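Local coordinates for pyruvate formate-lyase 2 (Archaeoglobus fulgidus, PDB 2F3O), which is of unknown function but belongs to the glycyl radical enzymes, the family of pyruvate formate-lyase and glycerol dehydratase, and is probably a lyase, at residues I273-D279 / Q333-G339; N345-N349 / G376-F381; V369-N374 / N395-D401. All coordinates share one frame. Residues are numbered along the deposited sequence.

Contact 1. Residues I273-D279 / Q333-G339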
ATOM      1  N   ILE A 273      13.501  25.818 -17.336  1.00 39.47           N
ATOM      2  CA  ILE A 273      12.084  25.592 -17.540  1.00 38.88           C
ATOM      3  C   ILE A 273      11.866  25.555 -19.045  1.00 39.27           C
ATOM      4  O   ILE A 273      11.962  26.573 -19.712  1.00 39.50           O
ATOM      5  CB  ILE A 273      11.257  26.715 -16.924  1.00 38.54           C
ATOM      6  CG1 ILE A 273      11.646  26.913 -15.473  1.00 37.84           C
ATOM      7  CG2 ILE A 273       9.782  26.416 -17.026  1.00 37.53           C
ATOM      8  CD1 ILE A 273      10.874  28.008 -14.806  1.00 38.30           C
ATOM      9  N   SER A 274      11.585  24.377 -19.583  1.00 39.45           N
ATOM     10  CA  SER A 274      11.670  24.169 -21.025  1.00 39.61           C
ATOM     11  C   SER A 274      10.326  23.878 -21.659  1.00 39.67           C
ATOM     12  O   SER A 274       9.338  23.644 -20.964  1.00 39.98           O
ATOM     13  CB  SER A 274      12.652  23.044 -21.315  1.00 39.82           C
ATOM     14  OG  SER A 274      13.903  23.325 -20.693  1.00 40.14           O
ATOM     15  N   MET A 275      10.275  23.903 -22.982  1.00 39.46           N
ATOM     16  CA  MET A 275       8.996  23.811 -23.670  1.00 39.60           C
ATOM     17  C   MET A 275       8.728  22.459 -24.326  1.00 39.35           C
ATOM     18  O   MET A 275       7.638  22.220 -24.842  1.00 39.52           O
ATOM     19  CB  MET A 275       8.858  24.937 -24.687  1.00 39.55           C
ATOM     20  CG  MET A 275       8.528  26.277 -24.062  1.00 39.66           C
ATOM     21  SD  MET A 275       8.868  27.642 -25.201  1.00 40.38           S
ATOM     22  CE  MET A 275      10.421  28.247 -24.525  1.00 40.45           C
ATOM     23  N   GLY A 276       9.721  21.581 -24.311  1.00 39.04           N
ATOM     24  CA  GLY A 276       9.524  20.211 -24.768  1.00 38.64           C
ATOM     25  C   GLY A 276       9.494  20.019 -26.258  1.00 38.38           C
ATOM     26  O   GLY A 276      10.114  20.758 -27.006  1.00 38.49           O
ATOM     27  N   ARG A 277       8.757  19.023 -26.707  1.00 38.36           N
ATOM     28  CA  ARG A 277       8.677  18.760 -28.140  1.00 38.05           C
ATOM     29  C   ARG A 277       7.688  19.672 -28.846  1.00 38.26           C
ATOM     30  O   ARG A 277       6.657  19.225 -29.355  1.00 37.63           O
ATOM     31  CB  ARG A 277       8.339  17.309 -28.403  1.00 37.81           C
ATOM     32  CG  ARG A 277       9.358  16.371 -27.847  1.00 36.63           C
ATOM     33  CD  ARG A 277       9.011  14.960 -28.215  1.00 34.36           C
ATOM     34  NE  ARG A 277       9.459  14.659 -29.561  1.00 32.81           N
ATOM     35  CZ  ARG A 277       9.329  13.463 -30.097  1.00 32.56           C
ATOM     36  NH1 ARG A 277       8.768  12.515 -29.375  1.00 32.48           N
ATOM     37  NH2 ARG A 277       9.764  13.209 -31.328  1.00 32.41           N
ATOM     38  N   ILE A 278       8.072  20.943 -28.901  1.00 38.60           N
ATOM     39  CA  ILE A 278       7.286  22.041 -29.426  1.00 39.13           C
ATOM     40  C   ILE A 278       6.899  21.883 -30.894  1.00 39.56           C
ATOM     41  O   ILE A 278       5.835  22.334 -31.299  1.00 39.67           O
ATOM     42  CB  ILE A 278       8.034  23.367 -29.170  1.00 39.14           C
ATOM     43  CG1 ILE A 278       7.105  24.570 -29.256  1.00 38.85           C
ATOM     44  CG2 ILE A 278       9.230  23.504 -30.087  1.00 39.70           C
ATOM     45  CD1 ILE A 278       7.686  25.820 -28.635  1.00 38.82           C
ATOM     46  N   ASP A 279       7.729  21.201 -31.680  1.00 40.14           N
ATOM     47  CA  ASP A 279       7.415  20.982 -33.089  1.00 40.86           C
ATOM     48  C   ASP A 279       6.342  19.914 -33.268  1.00 40.87           C
ATOM     49  O   ASP A 279       5.599  19.920 -34.254  1.00 40.91           O
ATOM     50  CB  ASP A 279       8.671  20.650 -33.905  1.00 40.87           C
ATOM     51  CG  ASP A 279       9.318  19.353 -33.487  1.00 42.07           C
ATOM     52  OD1 ASP A 279       9.441  19.084 -32.276  1.00 43.02           O
ATOM     53  OD2 ASP A 279       9.733  18.599 -34.383  1.00 43.97           O
ATOM     54  N   GLN A 333      15.993  28.031 -21.168  1.00 44.13           N
ATOM     55  CA  GLN A 333      14.686  27.574 -21.589  1.00 43.42           C
ATOM     56  C   GLN A 333      14.897  26.796 -22.861  1.00 42.72           C
ATOM     57  O   GLN A 333      15.124  27.375 -23.904  1.00 42.86           O
ATOM     58  CB  GLN A 333      13.748  28.745 -21.876  1.00 43.52           C
ATOM     59  CG  GLN A 333      13.259  29.463 -20.645  1.00 43.22           C
ATOM     60  CD  GLN A 333      12.733  30.831 -20.969  1.00 42.79           C
ATOM     61  OE1 GLN A 333      11.647  30.974 -21.526  1.00 42.92           O
ATOM     62  NE2 GLN A 333      13.497  31.853 -20.614  1.00 41.89           N
ATOM     63  N   ALA A 334      14.823  25.478 -22.775  1.00 42.05           N
ATOM     64  CA  ALA A 334      15.142  24.655 -23.911  1.00 41.56           C
ATOM     65  C   ALA A 334      13.949  24.371 -24.802  1.00 41.18           C
ATOM     66  O   ALA A 334      12.806  24.477 -24.390  1.00 41.31           O
ATOM     67  CB  ALA A 334      15.759  23.373 -23.457  1.00 41.94           C
ATOM     68  N   VAL A 335      14.226  23.981 -26.030  1.00 40.73           N
ATOM     69  CA  VAL A 335      13.172  23.648 -26.945  1.00 40.36           C
ATOM     70  C   VAL A 335      13.628  22.361 -27.638  1.00 40.35           C
ATOM     71  O   VAL A 335      14.816  22.226 -27.931  1.00 40.61           O
ATOM     72  CB  VAL A 335      12.915  24.874 -27.879  1.00 40.72           C
ATOM     73  CG1 VAL A 335      13.573  24.753 -29.246  1.00 39.52           C
ATOM     74  CG2 VAL A 335      11.430  25.181 -27.981  1.00 40.33           C
ATOM     75  N   THR A 336      12.734  21.383 -27.816  1.00 39.80           N
ATOM     76  CA  THR A 336      13.101  20.108 -28.462  1.00 39.28           C
ATOM     77  C   THR A 336      12.395  19.908 -29.805  1.00 39.44           C
ATOM     78  O   THR A 336      11.166  19.846 -29.867  1.00 39.65           O
ATOM     79  CB  THR A 336      12.787  18.886 -27.569  1.00 39.23           C
ATOM     80  OG1 THR A 336      13.294  19.105 -26.251  1.00 39.18           O
ATOM     81  CG2 THR A 336      13.378  17.602 -28.140  1.00 38.08           C
ATOM     82  N   ILE A 337      13.177  19.815 -30.879  1.00 39.08           N
ATOM     83  CA  ILE A 337      12.634  19.537 -32.203  1.00 38.62           C
ATOM     84  C   ILE A 337      13.149  18.218 -32.787  1.00 38.77           C
ATOM     85  O   ILE A 337      14.219  17.734 -32.420  1.00 38.71           O
ATOM     86  CB  ILE A 337      12.893  20.710 -33.210  1.00 38.88           C
ATOM     87  CG1 ILE A 337      14.386  20.867 -33.536  1.00 38.41           C
ATOM     88  CG2 ILE A 337      12.339  22.014 -32.681  1.00 38.26           C
ATOM     89  CD1 ILE A 337      14.678  22.051 -34.426  1.00 37.80           C
ATOM     90  N   GLY A 338      12.387  17.642 -33.708  1.00 38.72           N
ATOM     91  CA  GLY A 338      12.805  16.416 -34.390  1.00 39.10           C
ATOM     92  C   GLY A 338      12.582  15.162 -33.580  1.00 39.51           C
ATOM     93  O   GLY A 338      11.960  15.196 -32.522  1.00 40.55           O
ATOM     94  N   GLY A 339      13.078  14.040 -34.066  1.00 39.74           N
ATOM     95  CA  GLY A 339      12.970  12.794 -33.318  1.00 40.01           C
ATOM     96  C   GLY A 339      11.920  11.883 -33.899  1.00 40.34           C
ATOM     97  O   GLY A 339      11.398  12.143 -34.979  1.00 40.52           O
TER
HETATM   98  O   HOH W   1      12.537  21.264 -24.241  1.00 34.68           O
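In a five-stranded sheet consistent with one half of the alpha/beta barrel of glycyl radical enzymes, strand 334-338 lies at the edge, with residues 273-279 alongside in roughly the same direction. Ser274 OG accepts from Ala334 N (3.1 Å) and also bonds Ala272 O. Met275 N then donates to Ala334 O (3.0 Å), and Thr336 N to Gly276 O (2.8 Å). A water accepts from Gly276 N and bonds Thr336 OG1, which also meets Thr423. Arg277, centre of an inverse gamma turn, breaks the line before helix 278-281, and side chains take over: Asp279 OD2 accepts from Gly338 N (2.9 Å) and Arg277 NH2 donates to Gly338 O (3.2 Å). Thr352 and Cys340 also bond these side chains. Ile278 CG2 touches Val335 CG2 at 3.5 Å. The side chain of Ser274 lies about 8 Å from a bound glycerol. Side chains of Ser274, Asp279 and Arg277 and main chain of Met275 and Gly276 thus satisfy this edge, while the water serves Gly276 N.

Contact 2. Residues N345-N349 / G376-F381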
ATOM      1  N   ASN A 345       8.823   5.515 -36.087  1.00 44.12           N
ATOM      2  CA  ASN A 345       8.658   6.310 -37.306  1.00 44.94           C
ATOM      3  C   ASN A 345       9.220   7.700 -37.130  1.00 45.50           C
ATOM      4  O   ASN A 345       9.212   8.233 -36.037  1.00 45.68           O
ATOM      5  CB  ASN A 345       7.189   6.432 -37.663  1.00 44.85           C
ATOM      6  CG  ASN A 345       6.553   5.099 -37.886  1.00 46.68           C
ATOM      7  OD1 ASN A 345       7.078   4.270 -38.638  1.00 48.20           O
ATOM      8  ND2 ASN A 345       5.429   4.860 -37.216  1.00 47.69           N
ATOM      9  N   ASP A 346       9.702   8.284 -38.217  1.00 46.25           N
ATOM     10  CA  ASP A 346      10.236   9.626 -38.172  1.00 46.53           C
ATOM     11  C   ASP A 346       9.124  10.618 -37.881  1.00 46.88           C
ATOM     12  O   ASP A 346       8.057  10.554 -38.496  1.00 46.59           O
ATOM     13  CB  ASP A 346      10.910   9.959 -39.495  1.00 46.45           C
ATOM     14  CG  ASP A 346      11.543  11.310 -39.473  1.00 46.69           C
ATOM     15  OD1 ASP A 346      12.393  11.525 -38.574  1.00 47.25           O
ATOM     16  OD2 ASP A 346      11.161  12.153 -40.320  1.00 45.76           O
ATOM     17  N   ALA A 347       9.368  11.518 -36.934  1.00 47.47           N
ATOM     18  CA  ALA A 347       8.352  12.493 -36.546  1.00 48.59           C
ATOM     19  C   ALA A 347       8.688  13.934 -36.953  1.00 49.31           C
ATOM     20  O   ALA A 347       8.095  14.886 -36.446  1.00 49.78           O
ATOM     21  CB  ALA A 347       8.075  12.411 -35.047  1.00 48.51           C
ATOM     22  N   THR A 348       9.649  14.088 -37.857  1.00 50.01           N
ATOM     23  CA  THR A 348       9.942  15.383 -38.454  1.00 50.69           C
ATOM     24  C   THR A 348       8.735  15.856 -39.289  1.00 51.16           C
ATOM     25  O   THR A 348       8.190  15.099 -40.082  1.00 51.54           O
ATOM     26  CB  THR A 348      11.229  15.292 -39.312  1.00 50.64           C
ATOM     27  OG1 THR A 348      12.364  15.111 -38.454  1.00 50.65           O
ATOM     28  CG2 THR A 348      11.429  16.536 -40.145  1.00 50.80           C
ATOM     29  N   ASN A 349       8.280  17.083 -39.061  1.00 51.60           N
ATOM     30  CA  ASN A 349       7.195  17.658 -39.850  1.00 52.01           C
ATOM     31  C   ASN A 349       7.690  18.991 -40.372  1.00 52.51           C
ATOM     32  O   ASN A 349       8.826  19.355 -40.094  1.00 52.41           O
ATOM     33  CB  ASN A 349       5.924  17.844 -39.011  1.00 51.85           C
ATOM     34  CG  ASN A 349       6.192  18.529 -37.673  1.00 51.23           C
ATOM     35  OD1 ASN A 349       6.968  19.479 -37.584  1.00 50.48           O
ATOM     36  ND2 ASN A 349       5.555  18.033 -36.625  1.00 50.98           N
ATOM     37  N   GLY A 376      16.596   7.290 -38.914  1.00 50.79           N
ATOM     38  CA  GLY A 376      15.534   7.424 -39.882  1.00 51.62           C
ATOM     39  C   GLY A 376      15.174   8.863 -40.178  1.00 52.38           C
ATOM     40  O   GLY A 376      14.117   9.127 -40.773  1.00 52.72           O
ATOM     41  N   SER A 377      16.031   9.797 -39.759  1.00 52.73           N
ATOM     42  CA  SER A 377      15.801  11.227 -40.016  1.00 53.30           C
ATOM     43  C   SER A 377      15.935  11.515 -41.520  1.00 53.95           C
ATOM     44  O   SER A 377      16.773  10.896 -42.172  1.00 54.38           O
ATOM     45  CB  SER A 377      16.798  12.069 -39.223  1.00 53.01           C
ATOM     46  OG  SER A 377      16.680  11.840 -37.834  1.00 52.61           O
ATOM     47  N   PRO A 378      15.109  12.431 -42.082  1.00 54.40           N
ATOM     48  CA  PRO A 378      15.205  12.665 -43.529  1.00 54.58           C
ATOM     49  C   PRO A 378      16.539  13.286 -43.894  1.00 54.98           C
ATOM     50  O   PRO A 378      17.077  14.103 -43.136  1.00 54.94           O
ATOM     51  CB  PRO A 378      14.068  13.657 -43.819  1.00 54.43           C
ATOM     52  CG  PRO A 378      13.180  13.594 -42.640  1.00 54.57           C
ATOM     53  CD  PRO A 378      14.085  13.294 -41.472  1.00 54.40           C
ATOM     54  N   GLU A 379      17.067  12.863 -45.039  1.00 55.68           N
ATOM     55  CA  GLU A 379      18.396  13.247 -45.505  1.00 56.17           C
ATOM     56  C   GLU A 379      18.489  14.760 -45.679  1.00 56.31           C
ATOM     57  O   GLU A 379      19.498  15.367 -45.295  1.00 56.60           O
ATOM     58  CB  GLU A 379      18.730  12.504 -46.805  1.00 56.24           C
ATOM     59  CG  GLU A 379      20.042  12.900 -47.487  1.00 57.94           C
ATOM     60  CD  GLU A 379      21.253  12.817 -46.562  1.00 60.45           C
ATOM     61  OE1 GLU A 379      21.448  11.758 -45.906  1.00 61.12           O
ATOM     62  OE2 GLU A 379      22.010  13.818 -46.502  1.00 60.32           O
ATOM     63  N   SER A 380      17.417  15.364 -46.202  1.00 56.21           N
ATOM     64  CA  SER A 380      17.339  16.817 -46.354  1.00 56.19           C
ATOM     65  C   SER A 380      17.513  17.529 -45.031  1.00 56.18           C
ATOM     66  O   SER A 380      18.240  18.517 -44.943  1.00 56.42           O
ATOM     67  CB  SER A 380      16.018  17.224 -46.984  1.00 56.04           C
ATOM     68  OG  SER A 380      15.029  16.263 -46.688  1.00 56.76           O
ATOM     69  N   PHE A 381      16.875  16.997 -43.996  1.00 56.17           N
ATOM     70  CA  PHE A 381      16.948  17.607 -42.687  1.00 56.09           C
ATOM     71  C   PHE A 381      18.368  17.589 -42.117  1.00 56.27           C
ATOM     72  O   PHE A 381      18.813  18.573 -41.522  1.00 56.12           O
ATOM     73  CB  PHE A 381      15.938  16.980 -41.718  1.00 55.90           C
ATOM     74  CG  PHE A 381      15.898  17.665 -40.385  1.00 55.70           C
ATOM     75  CD1 PHE A 381      15.537  19.006 -40.295  1.00 55.88           C
ATOM     76  CD2 PHE A 381      16.252  16.993 -39.232  1.00 54.74           C
ATOM     77  CE1 PHE A 381      15.524  19.657 -39.078  1.00 56.00           C
ATOM     78  CE2 PHE A 381      16.233  17.632 -38.014  1.00 55.24           C
ATOM     79  CZ  PHE A 381      15.873  18.964 -37.931  1.00 55.79           C
TER
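Two loops that lead into helices of the alpha/beta fold meet here near the protein surface: residues 345-349 precede helix 350-362, and residues 376-381 open helix 379-390, the connecting helix of a beta-alpha-beta unit. No hydrogen bond crosses between them, so the fit depends on how a few side chains are held. Asp346 points toward the other segment and, with chi1 in t, brings its carboxylate against Ser377 and Pro378, just before the helix: OD2 lies 3.3 Å from Pro378 CD and OD1 3.7 Å from Ser377 CA. The carboxylate also turns back on its own loop, where OD2 takes a weak hydrogen bond from Thr348 N (3.5 Å). Ser377, by contrast, directs its CA-to-CB bond away, and its OG, in the m rotamer, bonds Asn374 N. Pro378 merely occupies the N-cap position of helix 379-390, while Asn349, in p, caps helix 350-362 weakly, OD1 accepting from Leu351 N. Phe381 takes t and sits edge-to-face against Tyr353 of helix 350-362. At the subunit interface Asp346 packs on Lys287 of the second subunit. Thr348, in the m rotamer, brings OG1 to 3.9 Å from Pro378 CD and 4.4 Å from Phe381 CD2.

Contact 3. Residues V369-N374 / N395-D401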
ATOM      1  N   VAL A 369      18.259  25.398 -28.274  1.00 42.95           N
ATOM      2  CA  VAL A 369      17.583  24.495 -29.207  1.00 42.36           C
ATOM      3  C   VAL A 369      18.219  23.109 -29.369  1.00 41.99           C
ATOM      4  O   VAL A 369      19.405  22.959 -29.687  1.00 42.10           O
ATOM      5  CB  VAL A 369      17.137  25.202 -30.495  1.00 42.24           C
ATOM      6  CG1 VAL A 369      17.684  26.607 -30.511  1.00 42.51           C
ATOM      7  CG2 VAL A 369      17.452  24.396 -31.733  1.00 42.17           C
ATOM      8  N   HIS A 370      17.393  22.099 -29.126  1.00 41.41           N
ATOM      9  CA  HIS A 370      17.848  20.735 -29.051  1.00 40.97           C
ATOM     10  C   HIS A 370      17.218  19.916 -30.134  1.00 41.23           C
ATOM     11  O   HIS A 370      15.999  19.834 -30.233  1.00 41.30           O
ATOM     12  CB  HIS A 370      17.461  20.158 -27.715  1.00 40.64           C
ATOM     13  CG  HIS A 370      18.164  20.794 -26.563  1.00 39.32           C
ATOM     14  ND1 HIS A 370      17.694  20.718 -25.273  1.00 38.58           N
ATOM     15  CD2 HIS A 370      19.306  21.514 -26.504  1.00 38.63           C
ATOM     16  CE1 HIS A 370      18.520  21.351 -24.465  1.00 38.25           C
ATOM     17  NE2 HIS A 370      19.505  21.850 -25.188  1.00 38.57           N
ATOM     18  N   VAL A 371      18.053  19.316 -30.968  1.00 41.61           N
ATOM     19  CA  VAL A 371      17.555  18.603 -32.133  1.00 41.68           C
ATOM     20  C   VAL A 371      17.777  17.114 -31.956  1.00 42.04           C
ATOM     21  O   VAL A 371      18.910  16.652 -31.866  1.00 42.06           O
ATOM     22  CB  VAL A 371      18.233  19.072 -33.440  1.00 41.29           C
ATOM     23  CG1 VAL A 371      17.447  18.597 -34.633  1.00 40.88           C
ATOM     24  CG2 VAL A 371      18.354  20.577 -33.481  1.00 40.98           C
ATOM     25  N   ARG A 372      16.677  16.373 -31.886  1.00 42.58           N
ATOM     26  CA  ARG A 372      16.722  14.924 -31.882  1.00 42.92           C
ATOM     27  C   ARG A 372      16.876  14.395 -33.314  1.00 43.79           C
ATOM     28  O   ARG A 372      16.096  14.732 -34.221  1.00 43.57           O
ATOM     29  CB  ARG A 372      15.448  14.352 -31.255  1.00 42.96           C
ATOM     30  CG  ARG A 372      15.362  14.406 -29.738  1.00 41.96           C
ATOM     31  CD  ARG A 372      14.039  13.790 -29.241  1.00 41.71           C
ATOM     32  NE  ARG A 372      13.775  12.486 -29.844  1.00 39.16           N
ATOM     33  CZ  ARG A 372      12.758  11.690 -29.525  1.00 37.23           C
ATOM     34  NH1 ARG A 372      11.915  12.053 -28.573  1.00 37.11           N
ATOM     35  NH2 ARG A 372      12.598  10.520 -30.138  1.00 33.62           N
ATOM     36  N   ILE A 373      17.904  13.582 -33.525  1.00 44.55           N
ATOM     37  CA  ILE A 373      18.047  12.875 -34.782  1.00 45.34           C
ATOM     38  C   ILE A 373      18.286  11.406 -34.522  1.00 46.19           C
ATOM     39  O   ILE A 373      18.719  11.010 -33.426  1.00 46.51           O
ATOM     40  CB  ILE A 373      19.206  13.405 -35.621  1.00 45.15           C
ATOM     41  CG1 ILE A 373      20.453  13.550 -34.782  1.00 44.44           C
ATOM     42  CG2 ILE A 373      18.879  14.761 -36.220  1.00 45.68           C
ATOM     43  CD1 ILE A 373      21.519  14.278 -35.524  1.00 45.95           C
ATOM     44  N   ASN A 374      18.003  10.600 -35.537  1.00 47.07           N
ATOM     45  CA  ASN A 374      18.149   9.153 -35.443  1.00 47.96           C
ATOM     46  C   ASN A 374      18.452   8.580 -36.808  1.00 48.77           C
ATOM     47  O   ASN A 374      18.603   9.321 -37.778  1.00 49.11           O
ATOM     48  CB  ASN A 374      16.883   8.505 -34.871  1.00 47.78           C
ATOM     49  CG  ASN A 374      15.608   8.979 -35.557  1.00 47.22           C
ATOM     50  OD1 ASN A 374      15.362   8.675 -36.715  1.00 48.39           O
ATOM     51  ND2 ASN A 374      14.788   9.707 -34.833  1.00 46.66           N
ATOM     52  N   ASN A 395      24.502  27.345 -32.113  1.00 56.16           N
ATOM     53  CA  ASN A 395      23.350  27.438 -31.221  1.00 55.30           C
ATOM     54  C   ASN A 395      22.422  26.220 -31.285  1.00 54.71           C
ATOM     55  O   ASN A 395      21.230  26.307 -30.963  1.00 54.88           O
ATOM     56  CB  ASN A 395      22.584  28.750 -31.442  1.00 55.40           C
ATOM     57  CG  ASN A 395      21.936  28.872 -32.843  1.00 56.67           C
ATOM     58  OD1 ASN A 395      21.160  29.790 -33.079  1.00 58.89           O
ATOM     59  ND2 ASN A 395      22.247  27.971 -33.755  1.00 57.37           N
ATOM     60  N   LEU A 396      22.990  25.098 -31.725  1.00 53.46           N
ATOM     61  CA  LEU A 396      22.279  23.832 -31.877  1.00 52.16           C
ATOM     62  C   LEU A 396      22.915  22.788 -30.993  1.00 51.61           C
ATOM     63  O   LEU A 396      24.102  22.859 -30.708  1.00 51.66           O
ATOM     64  CB  LEU A 396      22.386  23.340 -33.317  1.00 51.96           C
ATOM     65  CG  LEU A 396      21.173  23.412 -34.238  1.00 51.64           C
ATOM     66  CD1 LEU A 396      20.403  24.667 -33.985  1.00 51.09           C
ATOM     67  CD2 LEU A 396      21.600  23.334 -35.696  1.00 51.79           C
ATOM     68  N   ALA A 397      22.132  21.813 -30.552  1.00 50.97           N
ATOM     69  CA  ALA A 397      22.710  20.624 -29.941  1.00 50.34           C
ATOM     70  C   ALA A 397      22.044  19.425 -30.559  1.00 50.02           C
ATOM     71  O   ALA A 397      20.846  19.454 -30.844  1.00 50.23           O
ATOM     72  CB  ALA A 397      22.509  20.620 -28.472  1.00 50.13           C
ATOM     73  N   LEU A 398      22.821  18.372 -30.769  1.00 49.43           N
ATOM     74  CA  LEU A 398      22.313  17.186 -31.436  1.00 48.90           C
ATOM     75  C   LEU A 398      22.175  16.030 -30.464  1.00 48.30           C
ATOM     76  O   LEU A 398      23.105  15.713 -29.733  1.00 48.43           O
ATOM     77  CB  LEU A 398      23.228  16.815 -32.606  1.00 49.12           C
ATOM     78  CG  LEU A 398      23.215  17.861 -33.725  1.00 48.69           C
ATOM     79  CD1 LEU A 398      24.236  17.519 -34.766  1.00 48.58           C
ATOM     80  CD2 LEU A 398      21.828  17.958 -34.351  1.00 47.49           C
ATOM     81  N   PHE A 399      21.004  15.410 -30.456  1.00 47.56           N
ATOM     82  CA  PHE A 399      20.711  14.326 -29.528  1.00 46.82           C
ATOM     83  C   PHE A 399      20.378  13.062 -30.309  1.00 46.88           C
ATOM     84  O   PHE A 399      19.498  13.063 -31.176  1.00 46.68           O
ATOM     85  CB  PHE A 399      19.538  14.710 -28.632  1.00 46.56           C
ATOM     86  CG  PHE A 399      19.865  15.772 -27.615  1.00 45.63           C
ATOM     87  CD1 PHE A 399      19.891  17.108 -27.962  1.00 45.13           C
ATOM     88  CD2 PHE A 399      20.129  15.428 -26.305  1.00 44.42           C
ATOM     89  CE1 PHE A 399      20.202  18.061 -27.024  1.00 45.76           C
ATOM     90  CE2 PHE A 399      20.424  16.385 -25.367  1.00 44.83           C
ATOM     91  CZ  PHE A 399      20.458  17.701 -25.724  1.00 45.87           C
ATOM     92  N   PHE A 400      21.081  11.979 -30.007  1.00 47.03           N
ATOM     93  CA  PHE A 400      20.950  10.756 -30.793  1.00 47.22           C
ATOM     94  C   PHE A 400      19.998   9.778 -30.128  1.00 46.83           C
ATOM     95  O   PHE A 400      20.282   9.289 -29.037  1.00 46.83           O
ATOM     96  CB  PHE A 400      22.337  10.163 -31.066  1.00 47.57           C
ATOM     97  CG  PHE A 400      23.230  11.098 -31.856  1.00 48.90           C
ATOM     98  CD1 PHE A 400      24.142  11.927 -31.218  1.00 49.53           C
ATOM     99  CD2 PHE A 400      23.109  11.197 -33.240  1.00 50.11           C
ATOM    100  CE1 PHE A 400      24.928  12.816 -31.939  1.00 49.63           C
ATOM    101  CE2 PHE A 400      23.906  12.087 -33.965  1.00 50.06           C
ATOM    102  CZ  PHE A 400      24.812  12.895 -33.311  1.00 49.42           C
ATOM    103  N   ASP A 401      18.864   9.529 -30.784  1.00 46.20           N
ATOM    104  CA  ASP A 401      17.743   8.785 -30.198  1.00 46.03           C
ATOM    105  C   ASP A 401      18.078   7.397 -29.663  1.00 46.25           C
ATOM    106  O   ASP A 401      17.667   7.030 -28.574  1.00 46.38           O
ATOM    107  CB  ASP A 401      16.606   8.648 -31.204  1.00 45.56           C
ATOM    108  CG  ASP A 401      15.748   9.870 -31.272  1.00 44.44           C
ATOM    109  OD1 ASP A 401      15.952  10.775 -30.443  1.00 43.79           O
ATOM    110  OD2 ASP A 401      14.860   9.920 -32.140  1.00 42.80           O
TER
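Val369, Val371, Ile373, Leu396, Leu398 and Phe400 form an apolar layer on one face of two neighbouring parallel strands. Val369 CG2 touches Leu396 CD1 (3.7 Å), Val371 CB lies 3.9 Å from Leu398 CD2, and Ile373 CD1 reaches both Leu398 CD2 (3.9 Å) and Phe400 CE2 (3.6 Å). Helix 379-390 covers this face through Phe381, Leu385 and Ile389. Beneath the side chains, the backbones bond in alternation: Val371 N to Ala397 O (2.8 Å), Phe399 N to Val371 O (2.8 Å), Ile373 N to Phe399 O (2.9 Å) and Asp401 N to Ile373 O (3.0 Å). The other face carries His370, Arg372, Ala397 and Phe399; the His370 and Phe399 rings meet obliquely, centroids 4.9 Å apart, and His370 ND1 bonds Thr423, with the imidazole side chain about 8 Å from a bound glycerol. At the C-terminal ends of the strands the contact turns polar. Arg372 forms a two-pronged salt bridge with Asp401, NE to OD1 at 2.8 Å and NH2 to OD2 at 3.1 Å, while Asn374 ND2 donates to Asp401 OD2 (2.7 Å). Tyr421 also binds both charged partners. Parallel strands joined through a helix packed on one face make this a classical beta-alpha-beta unit.

Overall arrangement
Contacts 1 and 3 are buried and share one sheet: strand 334-338 of contact 1 pairs directly with strand 368-373 of contact 3, through Val335 O to His370 N (2.8 Å) and Ile337 O to Arg372 N (2.9 Å). Contact 3 is a regular parallel pairing inside the sheet, whereas contact 1 finishes its edge with a mixture of main-chain and side-chain bonds. Contact 2, about 26 Å from the centre of the chain, is smaller, lies at the surface and rests on van der Waals fit. It is tied to the interior all the same: Ala347 N meets Gly339 O of contact 1 at 2.9 Å, and Phe381 CZ packs on Val371 CG1 of contact 3 at 3.7 Å.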